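Local structure of taurocyamine kinase (Schistosoma mansoni, 4WOD) at residues D181-R186 with K211-L216; F215-N220 with I225-M230; S638-V643 with M665-G670. The protein catalyses the reversible, magnesium-dependent transfer of a phosphate group from ATP to taurocyamine, giving N-phosphotaurocyamine and ADP. The protein carries 4 engineered substitutions. All coordinates share one frame; numbering follows the deposited sequence.

Contact 1 (D181-R186 with K211-L216)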
loop_
_atom_site.group_PDB
_atom_site.type_symbol
_atom_site.label_atom_id
_atom_site.label_comp_id
_atom_site.label_asym_id
_atom_site.label_seq_id
_atom_site.Cartn_x
_atom_site.Cartn_y
_atom_site.Cartn_z
ATOM N N ASP A 181 32.651 10.849 -3.279
ATOM C CA ASP A 181 32.353 11.123 -1.876
ATOM C C ASP A 181 30.919 11.629 -1.684
ATOM O O ASP A 181 30.524 11.986 -0.581
ATOM C CB ASP A 181 33.356 12.130 -1.319
ATOM C CG ASP A 181 34.756 11.558 -1.246
ATOM O OD1 ASP A 181 34.882 10.323 -1.085
ATOM O OD2 ASP A 181 35.728 12.330 -1.365
ATOM N N HIS A 182 30.159 11.647 -2.773
ATOM C CA HIS A 182 28.768 12.101 -2.789
ATOM C C HIS A 182 28.606 13.522 -2.276
ATOM O O HIS A 182 27.627 13.841 -1.603
ATOM C CB HIS A 182 27.893 11.143 -1.986
ATOM C CG HIS A 182 27.971 9.735 -2.476
ATOM N ND1 HIS A 182 28.722 8.767 -1.843
ATOM C CD2 HIS A 182 27.437 9.143 -3.571
ATOM C CE1 HIS A 182 28.626 7.631 -2.513
ATOM N NE2 HIS A 182 27.853 7.834 -3.566
ATOM N N PHE A 183 29.564 14.379 -2.611
ATOM C CA PHE A 183 29.445 15.796 -2.307
ATOM C C PHE A 183 28.987 16.595 -3.520
ATOM O O PHE A 183 28.526 17.728 -3.389
ATOM C CB PHE A 183 30.773 16.343 -1.800
ATOM C CG PHE A 183 31.202 15.751 -0.492
ATOM C CD1 PHE A 183 30.258 15.259 0.397
ATOM C CD2 PHE A 183 32.543 15.670 -0.159
ATOM C CE1 PHE A 183 30.646 14.707 1.609
ATOM C CE2 PHE A 183 32.942 15.122 1.054
ATOM C CZ PHE A 183 31.992 14.640 1.937
ATOM N N LEU A 184 29.113 16.015 -4.704
ATOM C CA LEU A 184 28.884 16.791 -5.918
ATOM C C LEU A 184 27.615 16.366 -6.638
ATOM O O LEU A 184 27.304 15.177 -6.738
ATOM C CB LEU A 184 30.077 16.674 -6.861
ATOM C CG LEU A 184 30.034 17.575 -8.094
ATOM C CD1 LEU A 184 29.819 19.025 -7.677
ATOM C CD2 LEU A 184 31.307 17.424 -8.907
ATOM N N PHE A 185 26.885 17.353 -7.145
ATOM C CA PHE A 185 25.691 17.072 -7.911
ATOM C C PHE A 185 26.010 17.111 -9.385
ATOM O O PHE A 185 26.981 17.749 -9.798
ATOM C CB PHE A 185 24.573 18.057 -7.576
ATOM C CG PHE A 185 24.929 19.513 -7.778
ATOM C CD1 PHE A 185 24.715 20.136 -8.998
ATOM C CD2 PHE A 185 25.397 20.280 -6.719
ATOM C CE1 PHE A 185 24.975 21.481 -9.163
ATOM C CE2 PHE A 185 25.678 21.620 -6.886
ATOM C CZ PHE A 185 25.463 22.223 -8.111
ATOM N N ARG A 186 25.193 16.424 -10.175
ATOM C CA ARG A 186 25.427 16.324 -11.610
ATOM C C ARG A 186 24.184 16.749 -12.377
ATOM O O ARG A 186 23.104 16.862 -11.800
ATOM C CB ARG A 186 25.826 14.893 -11.998
ATOM C CG ARG A 186 27.176 14.443 -11.451
ATOM C CD ARG A 186 27.469 12.991 -11.826
ATOM N NE ARG A 186 26.327 12.114 -11.571
ATOM C CZ ARG A 186 26.203 10.886 -12.064
ATOM N NH1 ARG A 186 27.157 10.379 -12.836
ATOM N NH2 ARG A 186 25.127 10.159 -11.783
ATOM N N LYS A 211 35.548 21.600 6.927
ATOM C CA LYS A 211 36.732 20.777 7.128
ATOM C C LYS A 211 36.370 19.406 7.681
ATOM O O LYS A 211 36.957 18.413 7.269
ATOM C CB LYS A 211 37.725 21.487 8.043
ATOM C CG LYS A 211 38.315 22.734 7.402
ATOM C CD LYS A 211 39.468 23.319 8.210
ATOM C CE LYS A 211 38.981 24.423 9.140
ATOM N NZ LYS A 211 40.038 25.448 9.375
ATOM N N GLN A 212 35.375 19.342 8.568
ATOM C CA GLN A 212 34.974 18.063 9.171
ATOM C C GLN A 212 34.142 17.198 8.235
ATOM O O GLN A 212 33.792 16.077 8.586
ATOM C CB GLN A 212 34.167 18.279 10.462
ATOM C CG GLN A 212 34.821 19.127 11.529
ATOM C CD GLN A 212 34.404 20.577 11.434
ATOM O OE1 GLN A 212 34.734 21.273 10.460
ATOM N NE2 GLN A 212 33.661 21.049 12.439
ATOM N N LYS A 213 33.794 17.731 7.064
ATOM C CA LYS A 213 33.003 16.999 6.069
ATOM C C LYS A 213 31.664 16.469 6.605
ATOM O O LYS A 213 31.208 15.397 6.210
ATOM C CB LYS A 213 33.822 15.843 5.490
ATOM C CG LYS A 213 35.170 16.281 4.907
ATOM C CD LYS A 213 35.725 15.278 3.909
ATOM C CE LYS A 213 37.079 15.758 3.372
ATOM N NZ LYS A 213 37.566 14.981 2.190
ATOM N N ASN A 214 31.045 17.225 7.504
ATOM C CA ASN A 214 29.727 16.888 8.031
ATOM C C ASN A 214 28.701 18.003 7.750
ATOM O O ASN A 214 27.601 18.003 8.309
ATOM C CB ASN A 214 29.815 16.601 9.537
ATOM C CG ASN A 214 30.335 17.787 10.325
ATOM O OD1 ASN A 214 30.387 18.906 9.812
ATOM N ND2 ASN A 214 30.701 17.554 11.586
ATOM N N PHE A 215 29.091 18.945 6.892
ATOM C CA PHE A 215 28.284 20.106 6.507
ATOM C C PHE A 215 28.549 20.386 5.045
ATOM O O PHE A 215 29.691 20.541 4.632
ATOM C CB PHE A 215 28.619 21.331 7.357
ATOM C CG PHE A 215 27.820 22.570 7.002
ATOM C CD1 PHE A 215 26.515 22.724 7.459
ATOM C CD2 PHE A 215 28.385 23.590 6.239
ATOM C CE1 PHE A 215 25.775 23.868 7.142
ATOM C CE2 PHE A 215 27.656 24.736 5.916
ATOM C CZ PHE A 215 26.349 24.874 6.374
ATOM N N LEU A 216 27.490 20.442 4.249
ATOM C CA LEU A 216 27.636 20.482 2.797
ATOM C C LEU A 216 26.605 21.435 2.200
ATOM O O LEU A 216 25.424 21.409 2.614
ATOM C CB LEU A 216 27.468 19.072 2.225
ATOM C CG LEU A 216 27.275 18.918 0.716
ATOM C CD1 LEU A 216 28.587 19.123 -0.037
ATOM C CD2 LEU A 216 26.663 17.566 0.369
#
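Lys213 and Leu216 receive Phe183 at two different places, the lysine at the far end of the ring and the leucine near its root. Lys213 stands in the loop between strands 206-210 and 215-219. Its aliphatic chain, extended beyond CG, crosses the phenylalanine side chain at about a right angle, and CD rests at the ring's edge, close to its plane, 4.0 Å from Phe183 CE2. A long methylene chain suits this exposed spot, since it lends carbon to the ring while its ammonium can remain hydrated. NZ stops 4.8 Å from Asp181 OD2, too far for a salt bridge, though the carboxylate may still favour the lysine's charge weakly.

Three residues on, Leu216, the second residue of strand 215-219, points toward the loop. With CG opposite the backbone N (chi1 167°), CD1 is carried to Phe183, 3.6 Å from its carbonyl O and 4.0 Å from its CB. The branched leucine thus fills the angle between the main chain and the base of the aromatic side chain. That carbonyl O accepts a hydrogen bond from Trp218 NE1, farther along the same strand. Asp181 O lies 3.4 Å above one face of the ring, offset toward the rim.

The segment 181-186 follows helix 172-180, which ends in a Schellman motif at His182, a residue predicted to bind ATP. With neither a hydrogen bond nor a salt bridge between the two segments, their 213 Å² interface relies on apolar packing to seat the loop that follows the helix against the sheet.

Contact 2 (F215-N220 with I225-M230)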
loop_
_atom_site.group_PDB
_atom_site.type_symbol
_atom_site.label_atom_id
_atom_site.label_comp_id
_atom_site.label_asym_id
_atom_site.label_seq_id
_atom_site.Cartn_x
_atom_site.Cartn_y
_atom_site.Cartn_z
ATOM N N PHE A 215 29.091 18.945 6.892
ATOM C CA PHE A 215 28.284 20.106 6.507
ATOM C C PHE A 215 28.549 20.386 5.045
ATOM O O PHE A 215 29.691 20.541 4.632
ATOM C CB PHE A 215 28.619 21.331 7.357
ATOM C CG PHE A 215 27.820 22.570 7.002
ATOM C CD1 PHE A 215 26.515 22.724 7.459
ATOM C CD2 PHE A 215 28.385 23.590 6.239
ATOM C CE1 PHE A 215 25.775 23.868 7.142
ATOM C CE2 PHE A 215 27.656 24.736 5.916
ATOM C CZ PHE A 215 26.349 24.874 6.374
ATOM N N LEU A 216 27.490 20.442 4.249
ATOM C CA LEU A 216 27.636 20.482 2.797
ATOM C C LEU A 216 26.605 21.435 2.200
ATOM O O LEU A 216 25.424 21.409 2.614
ATOM C CB LEU A 216 27.468 19.072 2.225
ATOM C CG LEU A 216 27.275 18.918 0.716
ATOM C CD1 LEU A 216 28.587 19.123 -0.037
ATOM C CD2 LEU A 216 26.663 17.566 0.369
ATOM N N VAL A 217 27.023 22.296 1.270
ATOM C CA VAL A 217 26.066 23.234 0.655
ATOM C C VAL A 217 26.085 23.208 -0.866
ATOM O O VAL A 217 27.146 23.334 -1.472
ATOM C CB VAL A 217 26.310 24.697 1.103
ATOM C CG1 VAL A 217 25.276 25.604 0.462
ATOM C CG2 VAL A 217 26.231 24.829 2.624
ATOM N N TRP A 218 24.906 23.052 -1.473
ATOM C CA TRP A 218 24.755 23.116 -2.925
ATOM C C TRP A 218 24.204 24.480 -3.330
ATOM O O TRP A 218 23.153 24.923 -2.825
ATOM C CB TRP A 218 23.827 22.003 -3.423
ATOM C CG TRP A 218 24.442 20.638 -3.381
ATOM C CD1 TRP A 218 25.727 20.325 -3.033
ATOM C CD2 TRP A 218 23.802 19.389 -3.710
ATOM N NE1 TRP A 218 25.925 18.970 -3.128
ATOM C CE2 TRP A 218 24.764 18.373 -3.538
ATOM C CE3 TRP A 218 22.513 19.040 -4.131
ATOM C CZ2 TRP A 218 24.474 17.022 -3.774
ATOM C CZ3 TRP A 218 22.228 17.698 -4.369
ATOM C CH2 TRP A 218 23.207 16.708 -4.189
ATOM N N ILE A 219 24.913 25.148 -4.235
ATOM C CA ILE A 219 24.484 26.437 -4.741
ATOM C C ILE A 219 23.950 26.298 -6.163
ATOM O O ILE A 219 24.676 25.871 -7.064
ATOM C CB ILE A 219 25.632 27.461 -4.721
ATOM C CG1 ILE A 219 26.197 27.590 -3.301
ATOM C CG2 ILE A 219 25.152 28.816 -5.255
ATOM C CD1 ILE A 219 27.172 28.728 -3.150
ATOM N N ASN A 220 22.671 26.633 -6.334
ATOM C CA ASN A 220 21.989 26.674 -7.636
ATOM C C ASN A 220 21.887 25.331 -8.333
ATOM O O ASN A 220 21.782 25.257 -9.569
ATOM C CB ASN A 220 22.664 27.707 -8.539
ATOM C CG ASN A 220 22.233 29.118 -8.194
ATOM O OD1 ASN A 220 21.116 29.309 -7.720
ATOM N ND2 ASN A 220 23.109 30.111 -8.420
ATOM N N ILE A 225 19.797 27.584 -2.555
ATOM C CA ILE A 225 20.646 26.949 -1.557
ATOM C C ILE A 225 20.014 25.656 -1.075
ATOM O O ILE A 225 18.816 25.618 -0.773
ATOM C CB ILE A 225 20.863 27.853 -0.329
ATOM C CG1 ILE A 225 21.003 29.319 -0.752
ATOM C CG2 ILE A 225 22.057 27.372 0.452
ATOM C CD1 ILE A 225 20.968 30.327 0.399
ATOM N N ARG A 226 20.813 24.595 -1.020
ATOM C CA ARG A 226 20.415 23.383 -0.325
ATOM C C ARG A 226 21.493 23.108 0.715
ATOM O O ARG A 226 22.676 23.005 0.381
ATOM C CB ARG A 226 20.237 22.184 -1.274
ATOM C CG ARG A 226 19.537 21.030 -0.558
ATOM C CD ARG A 226 19.029 19.902 -1.463
ATOM N NE ARG A 226 18.094 20.280 -2.535
ATOM C CZ ARG A 226 16.978 21.006 -2.410
ATOM N NH1 ARG A 226 16.236 21.227 -3.489
ATOM N NH2 ARG A 226 16.592 21.536 -1.250
ATOM N N VAL A 227 21.082 23.050 1.973
ATOM C CA VAL A 227 22.002 22.826 3.083
ATOM C C VAL A 227 21.761 21.452 3.704
ATOM O O VAL A 227 20.615 21.064 4.013
ATOM C CB VAL A 227 21.861 23.921 4.148
ATOM C CG1 VAL A 227 23.035 23.870 5.120
ATOM C CG2 VAL A 227 21.780 25.294 3.481
ATOM N N ILE A 228 22.852 20.717 3.878
ATOM C CA ILE A 228 22.834 19.331 4.324
ATOM C C ILE A 228 23.865 19.105 5.427
ATOM O O ILE A 228 25.050 19.404 5.240
ATOM C CB ILE A 228 23.136 18.386 3.154
ATOM C CG1 ILE A 228 22.191 18.695 1.980
ATOM C CG2 ILE A 228 23.076 16.923 3.597
ATOM C CD1 ILE A 228 22.669 18.190 0.657
ATOM N N SER A 229 23.391 18.636 6.583
ATOM C CA SER A 229 24.243 18.157 7.678
ATOM C C SER A 229 24.183 16.622 7.706
ATOM O O SER A 229 23.121 16.051 7.531
ATOM C CB SER A 229 23.785 18.763 9.007
ATOM O OG SER A 229 24.595 18.327 10.089
ATOM N N MET A 230 25.296 15.954 7.945
ATOM C CA MET A 230 25.326 14.525 7.892
ATOM C C MET A 230 26.503 13.905 8.637
ATOM O O MET A 230 27.480 14.514 8.806
ATOM C CB MET A 230 25.361 14.069 6.467
ATOM C CG MET A 230 26.644 14.339 5.751
ATOM S SD MET A 230 26.867 16.020 5.254
ATOM C CE MET A 230 28.062 15.901 3.944
#
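Four backbone hydrogen bonds join Leu216 with Ile228 and Trp218 with Arg226, each pair bonding in both directions. The pair nearer the turn, Trp218 with Arg226, is the straighter: Trp218 N reaches Arg226 O at 2.9 Å with 165° at the hydrogen, whereas Leu216 N to Ile228 O is bent to 146°. Weaker CA-H...O contacts add to these, as from Val217 CA to Arg226 O at 3.4 Å.

Apolar packing occupies both faces. On one, Phe215 CE1 presses on Val227 CG1 at 3.4 Å, and Val217 CG1 lies beside Ile225 CG2 at 3.7 Å; beta-branched residues suit extended backbone, and helices 139-154 and 236-251 cover this side. On the other, the Leu216 and Ile228 side chains lie side by side, with CD2 of Leu216 4.1 Å from CD1 of Ile228. Met230, bent at chi2 (-76°), folds back toward the start of strand 215-219 to set CE 3.7 Å from Leu216 CB.

Arg226 forms a salt bridge with Asp223 through NH1 and touches the bound arginine.

Strands 215-219 and 225-232 form an antiparallel beta hairpin within the eight-stranded sheet of the phosphagen kinase catalytic domain, placing Arg226, a predicted ATP-binding residue, at the active site.

Contact 3 (S638-V643 with M665-G670)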
loop_
_atom_site.group_PDB
_atom_site.type_symbol
_atom_site.label_atom_id
_atom_site.label_comp_id
_atom_site.label_asym_id
_atom_site.label_seq_id
_atom_site.Cartn_x
_atom_site.Cartn_y
_atom_site.Cartn_z
ATOM N N SER A 638 -17.972 -25.295 3.569
ATOM C CA SER A 638 -17.305 -24.212 2.867
ATOM C C SER A 638 -18.081 -23.804 1.626
ATOM O O SER A 638 -17.485 -23.392 0.647
ATOM C CB SER A 638 -15.885 -24.610 2.469
ATOM O OG SER A 638 -15.159 -23.458 2.079
ATOM N N MET A 639 -19.398 -23.953 1.676
ATOM C CA MET A 639 -20.243 -23.856 0.490
ATOM C C MET A 639 -21.117 -22.639 0.526
ATOM O O MET A 639 -21.827 -22.396 1.500
ATOM C CB MET A 639 -21.130 -25.088 0.340
ATOM C CG MET A 639 -22.038 -25.034 -0.887
ATOM S SD MET A 639 -22.881 -26.597 -1.222
ATOM C CE MET A 639 -21.550 -27.492 -2.063
ATOM N N ARG A 640 -21.076 -21.888 -0.562
ATOM C CA ARG A 640 -21.940 -20.750 -0.737
ATOM C C ARG A 640 -22.665 -20.874 -2.069
ATOM O O ARG A 640 -22.042 -20.808 -3.132
ATOM C CB ARG A 640 -21.135 -19.444 -0.662
ATOM C CG ARG A 640 -21.972 -18.170 -0.787
ATOM C CD ARG A 640 -21.040 -16.947 -0.798
ATOM N NE ARG A 640 -21.731 -15.665 -0.882
ATOM C CZ ARG A 640 -22.208 -15.131 -2.006
ATOM N NH1 ARG A 640 -22.097 -15.779 -3.159
ATOM N NH2 ARG A 640 -22.806 -13.946 -1.979
ATOM N N ALA A 641 -23.972 -21.111 -1.991
ATOM C CA ALA A 641 -24.839 -21.098 -3.164
ATOM C C ALA A 641 -25.581 -19.775 -3.217
ATOM O O ALA A 641 -26.067 -19.279 -2.199
ATOM C CB ALA A 641 -25.819 -22.240 -3.128
ATOM N N SER A 642 -25.713 -19.220 -4.406
ATOM C CA SER A 642 -26.262 -17.890 -4.499
ATOM C C SER A 642 -26.997 -17.673 -5.800
ATOM O O SER A 642 -26.811 -18.419 -6.766
ATOM C CB SER A 642 -25.148 -16.850 -4.341
ATOM O OG SER A 642 -24.263 -16.887 -5.442
ATOM N N VAL A 643 -27.852 -16.656 -5.808
ATOM C CA VAL A 643 -28.525 -16.216 -7.025
ATOM C C VAL A 643 -28.467 -14.710 -7.138
ATOM O O VAL A 643 -28.431 -14.000 -6.135
ATOM C CB VAL A 643 -30.019 -16.648 -7.077
ATOM C CG1 VAL A 643 -30.143 -18.152 -7.222
ATOM C CG2 VAL A 643 -30.786 -16.131 -5.853
ATOM N N MET A 665 -32.355 -17.932 6.982
ATOM C CA MET A 665 -30.901 -17.971 7.151
ATOM C C MET A 665 -30.182 -17.677 5.834
ATOM O O MET A 665 -29.301 -18.423 5.383
ATOM C CB MET A 665 -30.481 -19.317 7.744
ATOM C CG MET A 665 -30.993 -19.498 9.181
ATOM S SD MET A 665 -30.732 -21.131 9.919
ATOM C CE MET A 665 -31.886 -22.135 8.976
ATOM N N LEU A 666 -30.596 -16.571 5.223
ATOM C CA LEU A 666 -30.038 -16.090 3.976
ATOM C C LEU A 666 -29.338 -14.768 4.203
ATOM O O LEU A 666 -29.651 -14.045 5.152
ATOM C CB LEU A 666 -31.123 -15.906 2.922
ATOM C CG LEU A 666 -31.909 -17.130 2.474
ATOM C CD1 LEU A 666 -33.080 -16.681 1.613
ATOM C CD2 LEU A 666 -30.987 -18.056 1.698
ATOM N N GLN A 667 -28.392 -14.457 3.326
ATOM C CA GLN A 667 -27.736 -13.163 3.342
ATOM C C GLN A 667 -28.103 -12.449 2.058
ATOM O O GLN A 667 -28.216 -13.088 1.009
ATOM C CB GLN A 667 -26.222 -13.315 3.471
ATOM C CG GLN A 667 -25.455 -12.051 3.110
ATOM C CD GLN A 667 -24.022 -12.328 2.696
ATOM O OE1 GLN A 667 -23.142 -12.508 3.543
ATOM N NE2 GLN A 667 -23.778 -12.365 1.384
ATOM N N ALA A 668 -28.313 -11.137 2.139
ATOM C CA ALA A 668 -28.655 -10.339 0.964
ATOM C C ALA A 668 -27.682 -9.176 0.799
ATOM O O ALA A 668 -27.304 -8.540 1.779
ATOM C CB ALA A 668 -30.074 -9.823 1.069
ATOM N N ARG A 669 -27.267 -8.910 -0.436
ATOM C CA ARG A 669 -26.416 -7.754 -0.725
ATOM C C ARG A 669 -26.829 -7.092 -2.050
ATOM O O ARG A 669 -27.019 -7.764 -3.066
ATOM C CB ARG A 669 -24.928 -8.155 -0.749
ATOM C CG ARG A 669 -24.555 -9.126 -1.853
ATOM C CD ARG A 669 -23.071 -9.505 -1.860
ATOM N NE ARG A 669 -22.764 -10.442 -2.947
ATOM C CZ ARG A 669 -22.442 -10.081 -4.188
ATOM N NH1 ARG A 669 -22.379 -8.793 -4.515
ATOM N NH2 ARG A 669 -22.188 -11.010 -5.105
ATOM N N GLY A 670 -26.977 -5.770 -2.029
ATOM C CA GLY A 670 -27.434 -5.032 -3.196
ATOM C C GLY A 670 -26.307 -4.465 -4.036
ATOM O O GLY A 670 -25.133 -4.618 -3.697
HETATM O O HOH W 1 -22.396 -14.381 -5.535
#
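Strands 639-646 and 666-669 are not neighbours in their sheet, for strand 682-687 runs between them, and the contact is accordingly made by side chains reaching across it. Arg640 does most of the reaching: with CG opposite its backbone N (chi1 -178°) and the chain extended as far as NE, it brings NH2 within 3.6 Å of Arg669 NE and 3.8 Å of Gln667 NE2. The amide nitrogen meets the Arg640 guanidinium at its edge, near the plane, while Arg640 NH2 lies in plane at the edge of Arg669. The two guanidinium planes are 35° apart.

Asp684, on the intervening strand, brings the two cations together through salt bridges from its OD1 to Arg640 NH2 and from its OD2 to Arg669 NH2. A water adds a second link, accepting a bond of 2.8 Å from Arg640 NH1 and a weak one of 3.4 Å from Arg669 NH2. Arginine suits both places because its several N-H groups can serve a carboxylate, a water and another anion at once.

Arg486, from strand 480-489, also packs beside Arg640. Such a cluster of arginines on the sheet is characteristic of the phosphagen kinase nucleotide site, where they probably receive ATP phosphates; Arg640, Arg669 and Arg486 are all predicted ATP-binding residues.

Overall arrangement
Contacts 1 and 2 adjoin in the catalytic domain of the first repeat, their centres about 8 Å apart, and share Phe215 and Leu216 at the start of strand 215-219. Contact 2 is buried core, built from a regular backbone network with apolar packing; contact 1 is partly buried and attaches a loop to that hairpin mainly by apolar packing, with one hydrogen bond between the loop and Trp218 of contact 2. Contact 3 lies about 65 Å from contact 1 and 63 Å from contact 2, centre to centre, in the second repeat, whose sheet has the same strand order. It is a surface contact of charged and polar groups, consistent with a predicted nucleotide site.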